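Local coordinates for protein TetR family transcriptional regulator (Streptomyces coelicolor, PDB 6SRN) that probably binds operator DNA as a TetR-family transcriptional regulator and holds a furan carboxylic acid, a small bacterial signalling hormone, in the pocket of its ligand-binding domain, at residues Q33-A38 against I78-E83; R45-A50 against S72-A77; Y85-A90 against D120-A125; R112-F117 against A195-R200. All blocks are in the same frame, centred on the assembly; numbering follows the deposited sequence.

Contact 1: residues Q33-A38 against I78-E83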
# COMPACT_ATOMS: atom_id res chain seq x y z
N GLN A 33 -18.07 -17.68 -14.04
CA GLN A 33 -18.12 -16.82 -15.23
C GLN A 33 -18.64 -15.43 -14.91
O GLN A 33 -18.08 -14.44 -15.39
CB GLN A 33 -18.98 -17.47 -16.32
CG GLN A 33 -18.33 -18.68 -16.94
CD GLN A 33 -19.18 -19.39 -17.98
OE1 GLN A 33 -20.29 -19.83 -17.69
NE2 GLN A 33 -18.64 -19.55 -19.18
N ILE A 34 -19.67 -15.38 -14.09
CA ILE A 34 -20.20 -14.08 -13.66
C ILE A 34 -19.13 -13.34 -12.85
O ILE A 34 -18.93 -12.15 -13.06
CB ILE A 34 -21.50 -14.24 -12.84
CG1 ILE A 34 -22.59 -14.92 -13.69
CG2 ILE A 34 -21.99 -12.89 -12.31
CD1 ILE A 34 -23.76 -15.47 -12.90
N LEU A 35 -18.47 -14.04 -11.95
CA LEU A 35 -17.43 -13.44 -11.13
C LEU A 35 -16.27 -12.93 -11.99
O LEU A 35 -15.73 -11.88 -11.69
CB LEU A 35 -16.89 -14.44 -10.11
CG LEU A 35 -17.56 -14.62 -8.75
CD1 LEU A 35 -16.69 -15.53 -7.87
CD2 LEU A 35 -17.75 -13.29 -8.03
N GLU A 36 -15.91 -13.64 -13.06
CA GLU A 36 -14.83 -13.19 -13.93
C GLU A 36 -15.21 -11.89 -14.66
O GLU A 36 -14.41 -10.95 -14.71
CB GLU A 36 -14.47 -14.29 -14.91
CG GLU A 36 -13.15 -14.11 -15.62
CD GLU A 36 -11.91 -14.26 -14.70
OE1 GLU A 36 -11.89 -15.00 -13.65
OE2 GLU A 36 -10.87 -13.68 -15.07
N ALA A 37 -16.43 -11.85 -15.18
CA ALA A 37 -16.92 -10.63 -15.82
C ALA A 37 -17.01 -9.46 -14.86
O ALA A 37 -16.59 -8.35 -15.20
CB ALA A 37 -18.29 -10.88 -16.46
N ALA A 38 -17.50 -9.72 -13.66
CA ALA A 38 -17.56 -8.70 -12.65
C ALA A 38 -16.15 -8.19 -12.33
O ALA A 38 -15.94 -7.00 -12.14
CB ALA A 38 -18.22 -9.22 -11.40
N ILE A 78 -18.22 -8.30 -2.60
CA ILE A 78 -17.75 -9.20 -1.56
C ILE A 78 -17.26 -10.52 -2.17
O ILE A 78 -16.22 -11.02 -1.79
CB ILE A 78 -18.87 -9.47 -0.53
CG1 ILE A 78 -19.14 -8.18 0.25
CG2 ILE A 78 -18.47 -10.62 0.38
CD1 ILE A 78 -20.37 -8.27 1.11
N ALA A 79 -18.04 -11.12 -3.09
CA ALA A 79 -17.63 -12.41 -3.63
C ALA A 79 -16.28 -12.34 -4.38
O ALA A 79 -15.50 -13.24 -4.31
CB ALA A 79 -18.71 -12.96 -4.53
N VAL A 80 -16.07 -11.26 -5.12
CA VAL A 80 -14.82 -11.05 -5.83
C VAL A 80 -13.67 -10.96 -4.84
O VAL A 80 -12.67 -11.65 -4.98
CB VAL A 80 -14.88 -9.76 -6.70
CG1 VAL A 80 -13.49 -9.39 -7.23
CG2 VAL A 80 -15.85 -9.98 -7.85
N VAL A 81 -13.80 -10.13 -3.82
CA VAL A 81 -12.71 -10.02 -2.83
C VAL A 81 -12.46 -11.34 -2.11
O VAL A 81 -11.34 -11.79 -1.95
CB VAL A 81 -12.99 -8.88 -1.83
CG1 VAL A 81 -11.94 -8.84 -0.75
CG2 VAL A 81 -13.03 -7.56 -2.55
N GLU A 82 -13.53 -11.99 -1.69
CA GLU A 82 -13.37 -13.29 -1.00
C GLU A 82 -12.65 -14.29 -1.90
O GLU A 82 -11.78 -15.06 -1.45
CB GLU A 82 -14.71 -13.88 -0.56
CG GLU A 82 -15.36 -13.20 0.59
CD GLU A 82 -16.69 -13.92 0.86
OE1 GLU A 82 -17.36 -14.48 -0.05
OE2 GLU A 82 -17.02 -13.98 2.00
N GLU A 83 -12.98 -14.32 -3.18
CA GLU A 83 -12.39 -15.29 -4.06
C GLU A 83 -10.90 -15.03 -4.23
O GLU A 83 -10.11 -15.97 -4.31
CB GLU A 83 -13.12 -15.25 -5.41
CG GLU A 83 -12.42 -15.98 -6.52
CD GLU A 83 -12.08 -17.40 -6.16
OE1 GLU A 83 -12.86 -18.02 -5.42
OE2 GLU A 83 -11.04 -17.89 -6.67
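The contact lies in the N-terminal helical bundle of the TetR fold, where L35 on helix 31-49 packs against A79 and V80 on helix 73-86, the helix that leads from the DNA-binding domain toward the ligand-binding one. The two short segments cross almost perpendicularly, at -96°, with axes 10.0 Å apart at closest approach. Such a crossing concentrates the contact at one point: L35 and V80 are the CA pair nearest each other, 6.4 Å apart, and only 180 Å² is buried over both sides. The meeting is wholly apolar. The two methyls of L35 divide the work. CD2 reaches A79 CB at 3.6 Å and also touches V80 CG2, whereas CD1 turns to the aliphatic base of E83. The side chains of L35 and V80 run past one another in opposed senses, so the touch is lateral. E83 meets L35 CD1 most closely through CB, at 4.3 Å, while its carboxylate pairs with R87 in a salt bridge. F70, in the loop before helix 73-86, also touches both L35 and A79. One turn on from L35, A38 CB rests at 4.3 Å from the same V80 CG2.

Contact 2: residues R45-A50 against S72-A77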
# COMPACT_ATOMS: atom_id res chain seq x y z
N ARG A 45 -12.98 -0.22 -13.82
CA ARG A 45 -13.86 0.92 -13.50
C ARG A 45 -13.99 1.28 -12.04
O ARG A 45 -14.50 2.37 -11.73
CB ARG A 45 -15.27 0.68 -14.05
CG ARG A 45 -15.26 0.41 -15.54
CD ARG A 45 -16.63 0.20 -16.14
NE ARG A 45 -16.47 -0.40 -17.47
CZ ARG A 45 -17.45 -0.95 -18.19
NH1 ARG A 45 -18.69 -0.97 -17.74
NH2 ARG A 45 -17.17 -1.47 -19.39
N GLY A 46 -13.56 0.38 -11.16
CA GLY A 46 -13.77 0.55 -9.72
C GLY A 46 -15.20 0.23 -9.36
O GLY A 46 -16.04 -0.07 -10.20
N TYR A 47 -15.48 0.27 -8.06
CA TYR A 47 -16.81 -0.08 -7.58
C TYR A 47 -17.89 0.89 -8.07
O TYR A 47 -18.90 0.46 -8.60
CB TYR A 47 -16.80 -0.15 -6.06
CG TYR A 47 -18.10 -0.58 -5.48
CD1 TYR A 47 -18.43 -1.92 -5.42
CD2 TYR A 47 -19.01 0.33 -4.99
CE1 TYR A 47 -19.63 -2.37 -4.88
CE2 TYR A 47 -20.25 -0.11 -4.49
CZ TYR A 47 -20.53 -1.47 -4.43
OH TYR A 47 -21.74 -1.96 -3.93
N ARG A 48 -17.67 2.18 -7.83
CA ARG A 48 -18.64 3.22 -8.22
C ARG A 48 -19.04 3.11 -9.69
O ARG A 48 -20.23 3.15 -10.01
CB ARG A 48 -18.07 4.63 -7.95
CG ARG A 48 -18.54 5.26 -6.64
CD ARG A 48 -18.20 6.75 -6.55
NE ARG A 48 -19.18 7.60 -7.22
CZ ARG A 48 -19.14 8.93 -7.27
NH1 ARG A 48 -18.15 9.61 -6.70
NH2 ARG A 48 -20.10 9.60 -7.91
N GLY A 49 -18.05 2.97 -10.56
CA GLY A 49 -18.27 2.93 -12.01
C GLY A 49 -18.79 1.63 -12.57
O GLY A 49 -19.29 1.57 -13.69
N ALA A 50 -18.68 0.56 -11.80
CA ALA A 50 -19.21 -0.72 -12.20
C ALA A 50 -20.73 -0.71 -11.97
O ALA A 50 -21.22 -0.01 -11.09
CB ALA A 50 -18.58 -1.82 -11.36
N SER A 72 -27.00 -8.21 -4.93
CA SER A 72 -26.71 -6.81 -5.06
C SER A 72 -25.30 -6.62 -5.55
O SER A 72 -24.46 -7.52 -5.49
CB SER A 72 -26.83 -6.14 -3.70
OG SER A 72 -25.86 -6.77 -2.82
N LYS A 73 -25.01 -5.41 -5.98
CA LYS A 73 -23.65 -5.04 -6.33
C LYS A 73 -22.68 -5.23 -5.16
O LYS A 73 -21.56 -5.67 -5.34
CB LYS A 73 -23.66 -3.61 -6.80
CG LYS A 73 -22.39 -3.12 -7.38
CD LYS A 73 -22.65 -1.66 -7.71
CE LYS A 73 -21.40 -0.94 -7.97
NZ LYS A 73 -21.72 0.46 -8.37
N GLU A 74 -23.16 -4.99 -3.95
CA GLU A 74 -22.35 -5.19 -2.77
C GLU A 74 -21.92 -6.64 -2.59
O GLU A 74 -20.75 -6.93 -2.36
CB GLU A 74 -23.15 -4.76 -1.53
CG GLU A 74 -23.42 -3.28 -1.41
CD GLU A 74 -24.69 -2.71 -2.11
OE1 GLU A 74 -25.23 -3.28 -3.07
OE2 GLU A 74 -25.13 -1.60 -1.71
N SER A 75 -22.88 -7.56 -2.70
CA SER A 75 -22.59 -8.99 -2.54
C SER A 75 -21.69 -9.46 -3.68
O SER A 75 -20.88 -10.35 -3.51
CB SER A 75 -23.91 -9.78 -2.45
OG SER A 75 -24.57 -9.76 -3.68
N LEU A 76 -21.79 -8.87 -4.85
CA LEU A 76 -20.90 -9.22 -5.96
C LEU A 76 -19.46 -8.79 -5.66
O LEU A 76 -18.54 -9.57 -5.80
CB LEU A 76 -21.47 -8.56 -7.24
CG LEU A 76 -20.75 -8.83 -8.55
CD1 LEU A 76 -20.69 -10.30 -8.94
CD2 LEU A 76 -21.42 -8.02 -9.66
N ALA A 77 -19.31 -7.57 -5.15
CA ALA A 77 -18.02 -7.09 -4.72
C ALA A 77 -17.40 -7.97 -3.60
O ALA A 77 -16.23 -8.30 -3.63
CB ALA A 77 -18.08 -5.62 -4.34
O HOH W 1 -22.82 -0.24 -2.25
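K73 and Y47 cross at an oblique angle, the extended lysine lying over one face of the tyrosine ring. CE stands 3.6 Å above the ring plane and over its centre, which defines a CH-pi contact. NZ, 4.4 Å from the ring centroid, adds a cation-pi interaction. With CG anti to the backbone N (chi1 -172°) and the remaining chain straight, K73 reaches past the ring to the place where helix 31-49 gives way to the loop. There NZ donates to A50 O at 2.8 Å and, more weakly, to Y47 O, so that two backbone carbonyl oxygens grip the ammonium. The ring edge has different neighbours: A77 CB touches Y47 CE1 at 3.6 Å, near the ring plane. E74 crosses the tip of the tyrosine, its CG 3.3 Å from Y47 OH, with the carboxylate plane turned 68° from the ring. A water links these two polar ends, at 2.6 Å from Y47 OH and bonded weakly to E74 OE2. Before K73, S72 N-caps the second helix by accepting from S75 N through OG. The short helical segments run nearly antiparallel, at 159°, and the side chains bridge axes 11.4 Å apart. Around them, K73 also packs on V52 of helix 52-59, within the predicted helix-turn-helix motif, while Y47 and A77 both lean on L129 of helix 121-131, joining this end of the DNA-binding bundle to the ligand-binding domain.

Contact 3: residues Y85-A90 against D120-A125. With LUB (4-(Hydroxymethyl)-2-propylfuran-3-carboxylic acid), chain B.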
# COMPACT_ATOMS: atom_id res chain seq x y z
N TYR A 85 -8.85 -14.04 -2.19
CA TYR A 85 -8.17 -14.64 -1.02
C TYR A 85 -8.29 -16.16 -0.93
O TYR A 85 -7.29 -16.87 -0.62
CB TYR A 85 -8.65 -14.04 0.29
CG TYR A 85 -8.37 -12.60 0.48
CD1 TYR A 85 -7.08 -12.07 0.37
CD2 TYR A 85 -9.40 -11.73 0.82
CE1 TYR A 85 -6.85 -10.72 0.55
CE2 TYR A 85 -9.16 -10.39 1.02
CZ TYR A 85 -7.88 -9.87 0.91
OH TYR A 85 -7.69 -8.51 1.07
N ALA A 86 -9.48 -16.68 -1.19
CA ALA A 86 -9.78 -18.08 -0.88
C ALA A 86 -9.04 -19.04 -1.77
O ALA A 86 -8.91 -20.23 -1.42
CB ALA A 86 -11.27 -18.33 -0.98
N ARG A 87 -8.59 -18.60 -2.92
CA ARG A 87 -7.84 -19.42 -3.82
C ARG A 87 -6.42 -19.89 -3.36
O ARG A 87 -5.89 -20.85 -3.86
CB ARG A 87 -7.80 -18.72 -5.18
CG ARG A 87 -7.16 -17.34 -5.21
CD ARG A 87 -7.07 -16.82 -6.63
NE ARG A 87 -8.37 -16.75 -7.28
CZ ARG A 87 -8.53 -16.37 -8.54
NH1 ARG A 87 -7.46 -15.97 -9.24
NH2 ARG A 87 -9.72 -16.37 -9.08
N TRP A 88 -5.87 -19.24 -2.37
CA TRP A 88 -4.45 -19.38 -2.05
C TRP A 88 -4.04 -20.58 -1.19
O TRP A 88 -2.99 -21.17 -1.41
CB TRP A 88 -3.89 -18.02 -1.54
CG TRP A 88 -3.89 -17.07 -2.68
CD1 TRP A 88 -4.78 -16.06 -2.90
CD2 TRP A 88 -3.00 -17.07 -3.79
NE1 TRP A 88 -4.50 -15.42 -4.09
CE2 TRP A 88 -3.42 -16.02 -4.67
CE3 TRP A 88 -1.90 -17.85 -4.15
CZ2 TRP A 88 -2.80 -15.78 -5.88
CZ3 TRP A 88 -1.27 -17.60 -5.34
CH2 TRP A 88 -1.71 -16.53 -6.19
N PRO A 89 -4.89 -20.98 -0.23
CA PRO A 89 -4.59 -22.21 0.51
C PRO A 89 -4.32 -23.43 -0.39
O PRO A 89 -3.36 -24.16 -0.14
CB PRO A 89 -5.83 -22.40 1.40
CG PRO A 89 -6.27 -20.98 1.66
CD PRO A 89 -6.05 -20.27 0.35
N ALA A 90 -5.14 -23.62 -1.42
CA ALA A 90 -4.93 -24.73 -2.37
C ALA A 90 -3.59 -24.64 -3.11
O ALA A 90 -2.94 -25.67 -3.34
CB ALA A 90 -6.08 -24.81 -3.36
N ASP A 120 -4.35 -11.47 -13.62
CA ASP A 120 -5.65 -12.10 -13.35
C ASP A 120 -6.66 -11.05 -12.91
O ASP A 120 -6.48 -10.41 -11.89
CB ASP A 120 -5.50 -13.18 -12.27
CG ASP A 120 -6.74 -13.99 -12.11
OD1 ASP A 120 -7.85 -13.45 -12.28
OD2 ASP A 120 -6.60 -15.21 -11.75
N PRO A 121 -7.74 -10.85 -13.68
CA PRO A 121 -8.71 -9.87 -13.29
C PRO A 121 -9.27 -10.03 -11.88
O PRO A 121 -9.63 -9.01 -11.25
CB PRO A 121 -9.81 -10.03 -14.31
CG PRO A 121 -9.14 -10.54 -15.54
CD PRO A 121 -8.08 -11.46 -15.00
N VAL A 122 -9.46 -11.26 -11.41
CA VAL A 122 -10.03 -11.42 -10.05
C VAL A 122 -9.09 -10.80 -9.00
O VAL A 122 -9.54 -10.20 -8.02
CB VAL A 122 -10.36 -12.89 -9.75
CG1 VAL A 122 -10.84 -13.05 -8.31
CG2 VAL A 122 -11.40 -13.38 -10.73
N MET A 123 -7.78 -11.00 -9.18
CA MET A 123 -6.82 -10.40 -8.26
C MET A 123 -6.79 -8.90 -8.40
O MET A 123 -6.72 -8.20 -7.37
CB MET A 123 -5.44 -11.00 -8.50
CG MET A 123 -5.33 -12.50 -8.25
SD MET A 123 -5.46 -12.90 -6.48
CE MET A 123 -3.92 -12.31 -5.99
N GLN A 124 -6.81 -8.41 -9.62
CA GLN A 124 -6.75 -6.98 -9.81
C GLN A 124 -8.00 -6.31 -9.20
O GLN A 124 -7.94 -5.26 -8.59
CB GLN A 124 -6.65 -6.66 -11.29
CG GLN A 124 -5.36 -7.23 -11.91
CD GLN A 124 -5.35 -7.27 -13.40
OE1 GLN A 124 -6.33 -6.98 -14.07
NE2 GLN A 124 -4.21 -7.62 -13.95
N ALA A 125 -9.15 -6.94 -9.39
CA ALA A 125 -10.39 -6.44 -8.85
C ALA A 125 -10.42 -6.51 -7.34
O ALA A 125 -10.86 -5.58 -6.67
CB ALA A 125 -11.56 -7.21 -9.43
C2 LUB B . -2.20 -8.18 -0.68
C4 LUB B . -4.05 -7.00 -1.10
C5 LUB B . -3.18 -6.75 -2.08
C6 LUB B . -1.04 -8.85 -0.04
O11 LUB B . -3.45 -9.31 1.68
C9 LUB B . -4.05 -8.39 1.06
O10 LUB B . -5.15 -7.89 1.49
C3 LUB B . -3.48 -7.82 -0.15
C12 LUB B . -5.49 -6.51 -1.20
O13 LUB B . -5.83 -5.81 0.02
O1 LUB B . -1.95 -7.37 -1.79
C7 LUB B . -0.79 -10.15 -0.81
C8 LUB B . 0.34 -10.95 -0.21
O HOH W 2 -9.55 -15.82 -11.88
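W88 and M123 form the buried side of this contact, whereas R87 and D120 close its partly exposed, water-bearing side. On the packed side, M123 folds back through bends at chi2 and chi3 and presents its sulfur in the indole plane, at the ring edge. SD is 4.7 Å from the centroid of the five-membered ring, a Met-aromatic contact, and W88 NE1 points a weak hydrogen bond at it over 3.6 Å, sharing its N-H with H84 O, also weakly. The terminal CE lies equally near W88 CZ2. Helix 102-119 covers the pair, A116 touching both. On the looser side, R87 and D120 meet tip to tip. The salt bridge from R87 NH1 to D120 OD2 measures 2.8 Å; it lies in the guanidinium plane but approaches OD2 from above the carboxylate, 53° out of that plane. A water also sits between R87 NH2 and D120 OD1, and V122 CG1 lies over one guanidinium face. D120 OD1 accepts from V122 N at 2.9 Å, capping helix 121-131, while R87 NE reaches back to E83. Y85, a pocket residue, donates from OH to ligand O10 at 2.6 Å. D120 thus has two jobs, helix cap and ion pair. R87, with carboxylates on two nitrogens, probably has its charge stabilised while tying the turn after helix 73-86, and through E83 the helix itself, to the start of helix 121-131.

Contact 4: residues R112-F117 against A195-R200. With LUB (4-(Hydroxymethyl)-2-propylfuran-3-carboxylic acid), chain B.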
# COMPACT_ATOMS: atom_id res chain seq x y z
N ARG A 112 3.92 -16.46 -7.15
CA ARG A 112 2.67 -16.70 -7.80
C ARG A 112 1.67 -15.54 -7.60
O ARG A 112 0.94 -15.18 -8.51
CB ARG A 112 2.08 -18.03 -7.28
CG ARG A 112 2.78 -19.24 -7.86
CD ARG A 112 2.13 -20.54 -7.46
NE ARG A 112 3.02 -21.64 -7.82
CZ ARG A 112 2.68 -22.92 -7.86
NH1 ARG A 112 1.45 -23.30 -7.54
NH2 ARG A 112 3.60 -23.82 -8.22
N ALA A 113 1.65 -14.95 -6.40
CA ALA A 113 0.80 -13.77 -6.18
C ALA A 113 1.19 -12.66 -7.10
O ALA A 113 0.29 -11.95 -7.59
CB ALA A 113 0.92 -13.32 -4.75
N ALA A 114 2.48 -12.40 -7.28
CA ALA A 114 2.90 -11.30 -8.15
C ALA A 114 2.44 -11.48 -9.59
O ALA A 114 1.90 -10.55 -10.22
CB ALA A 114 4.41 -11.12 -8.08
N GLN A 115 2.59 -12.71 -10.12
CA GLN A 115 2.13 -13.03 -11.47
C GLN A 115 0.62 -12.89 -11.55
O GLN A 115 0.06 -12.47 -12.55
CB GLN A 115 2.45 -14.51 -11.80
CG GLN A 115 3.89 -14.80 -11.97
CD GLN A 115 4.12 -16.30 -12.18
OE1 GLN A 115 3.75 -17.11 -11.34
NE2 GLN A 115 4.57 -16.67 -13.35
N ALA A 116 -0.07 -13.27 -10.46
CA ALA A 116 -1.53 -13.26 -10.50
C ALA A 116 -2.08 -11.81 -10.48
O ALA A 116 -3.04 -11.49 -11.16
CB ALA A 116 -2.09 -14.07 -9.36
N PHE A 117 -1.48 -10.96 -9.64
CA PHE A 117 -1.85 -9.54 -9.72
C PHE A 117 -1.51 -8.96 -11.09
O PHE A 117 -2.25 -8.11 -11.61
CB PHE A 117 -1.18 -8.72 -8.61
CG PHE A 117 -1.82 -8.88 -7.25
CD1 PHE A 117 -3.13 -8.41 -7.03
CD2 PHE A 117 -1.14 -9.43 -6.18
CE1 PHE A 117 -3.68 -8.53 -5.74
CE2 PHE A 117 -1.71 -9.55 -4.93
CZ PHE A 117 -2.99 -9.10 -4.70
N ALA A 195 3.00 -3.41 -14.74
CA ALA A 195 3.79 -3.93 -15.87
C ALA A 195 5.19 -4.41 -15.39
O ALA A 195 5.74 -5.36 -15.92
CB ALA A 195 3.94 -2.87 -16.93
N ASP A 196 5.74 -3.72 -14.41
CA ASP A 196 7.08 -3.95 -13.90
C ASP A 196 7.05 -4.73 -12.57
O ASP A 196 8.06 -4.83 -11.88
CB ASP A 196 7.84 -2.63 -13.64
CG ASP A 196 7.25 -1.79 -12.50
OD1 ASP A 196 6.03 -1.92 -12.23
OD2 ASP A 196 7.98 -0.90 -11.95
N ILE A 197 5.94 -5.36 -12.22
CA ILE A 197 5.78 -5.96 -10.91
C ILE A 197 6.83 -7.03 -10.62
O ILE A 197 7.32 -7.13 -9.48
CB ILE A 197 4.34 -6.50 -10.69
CG1 ILE A 197 4.15 -6.89 -9.25
CG2 ILE A 197 4.00 -7.63 -11.62
CD1 ILE A 197 2.73 -7.22 -8.89
N MET A 198 7.18 -7.83 -11.61
CA MET A 198 8.11 -8.92 -11.31
C MET A 198 9.51 -8.42 -10.93
O MET A 198 10.14 -8.98 -10.00
CB MET A 198 8.17 -9.94 -12.47
CG MET A 198 6.81 -10.55 -12.83
SD MET A 198 5.84 -11.25 -11.49
CE MET A 198 6.79 -12.65 -10.98
N GLU A 199 9.98 -7.36 -11.62
CA GLU A 199 11.26 -6.76 -11.29
C GLU A 199 11.22 -6.08 -9.94
O GLU A 199 12.24 -6.06 -9.25
CB GLU A 199 11.60 -5.70 -12.35
CG GLU A 199 11.73 -6.17 -13.77
CD GLU A 199 10.47 -5.85 -14.56
OE1 GLU A 199 9.54 -6.57 -14.29
OE2 GLU A 199 10.40 -4.88 -15.42
N ARG A 200 10.12 -5.40 -9.65
CA ARG A 200 10.01 -4.68 -8.37
C ARG A 200 9.99 -5.70 -7.24
O ARG A 200 10.58 -5.48 -6.17
CB ARG A 200 8.75 -3.80 -8.38
CG ARG A 200 8.70 -2.73 -9.46
CD ARG A 200 9.69 -1.59 -9.27
NE ARG A 200 11.06 -1.96 -9.58
CZ ARG A 200 11.54 -2.08 -10.81
NH1 ARG A 200 10.80 -1.81 -11.90
NH2 ARG A 200 12.80 -2.45 -10.96
C2 LUB B . -2.20 -8.18 -0.68
C4 LUB B . -4.05 -7.00 -1.10
C5 LUB B . -3.18 -6.75 -2.08
C6 LUB B . -1.04 -8.85 -0.04
O11 LUB B . -3.45 -9.31 1.68
C9 LUB B . -4.05 -8.39 1.06
O10 LUB B . -5.15 -7.89 1.49
C3 LUB B . -3.48 -7.82 -0.15
C12 LUB B . -5.49 -6.51 -1.20
O13 LUB B . -5.83 -5.81 0.02
O1 LUB B . -1.95 -7.37 -1.79
C7 LUB B . -0.79 -10.15 -0.81
C8 LUB B . 0.34 -10.95 -0.21
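A114 on helix 102-119 and M198 on helix 197-212 are the nearest CA pair, 6.5 Å apart, consistent with the small side chain at this point. Two larger side chains from the start of the second helix both reach the alanine. The ethyl arm of I197 is extended, chi1 (-170°) setting CG1 anti to the backbone N and chi2 (171°) carrying CD1 outward into the hollow between A114 and F117: CD1 is 3.7 Å from A114 O and 4.2 Å from F117 CB. M198 takes the other path. Bent at chi2 and chi3, it curls onto the alanine, placing SD 3.7 Å from A114 CB, and its CE lies against Q115 CG at the same separation. The ring of F117 leads away from this interface toward the pocket, where CZ comes within 3.5 Å of ligand C5. One residue thus offers its CB to I197 and its CZ to the furan. D196, just before the helix, pairs with R200 one turn on, OD2 to NH1 at 3.0 Å, while I197 also packs on helix 170-192. Within the ligand-binding domain, then, the side-chain contacts are apolar, I197 CD1 also lies against A114 O, and D196 and R200 take no part across the contact.

Overall arrangement
Contacts 1 and 2 join the same two helices, 31-49 and 73-86, at points whose centres are 10 Å apart; L76 CD1 bridges them, 3.7 Å from A38 CB. Helix 73-86 then carries the chain into contact 3, centred 9 Å from contact 1, where V80 CG1 packs on A125 CB at 3.7 Å. Contacts 3 and 4, with centres 13 Å apart, alternate along the chain and probably share a hydrogen bond from Q124 NE2 to F117 O; Y85 and F117 bring both to the ligand. Contacts 1 and 2 lie away from it, the side chains of V80 and A77 being about 10 and 13 Å distant.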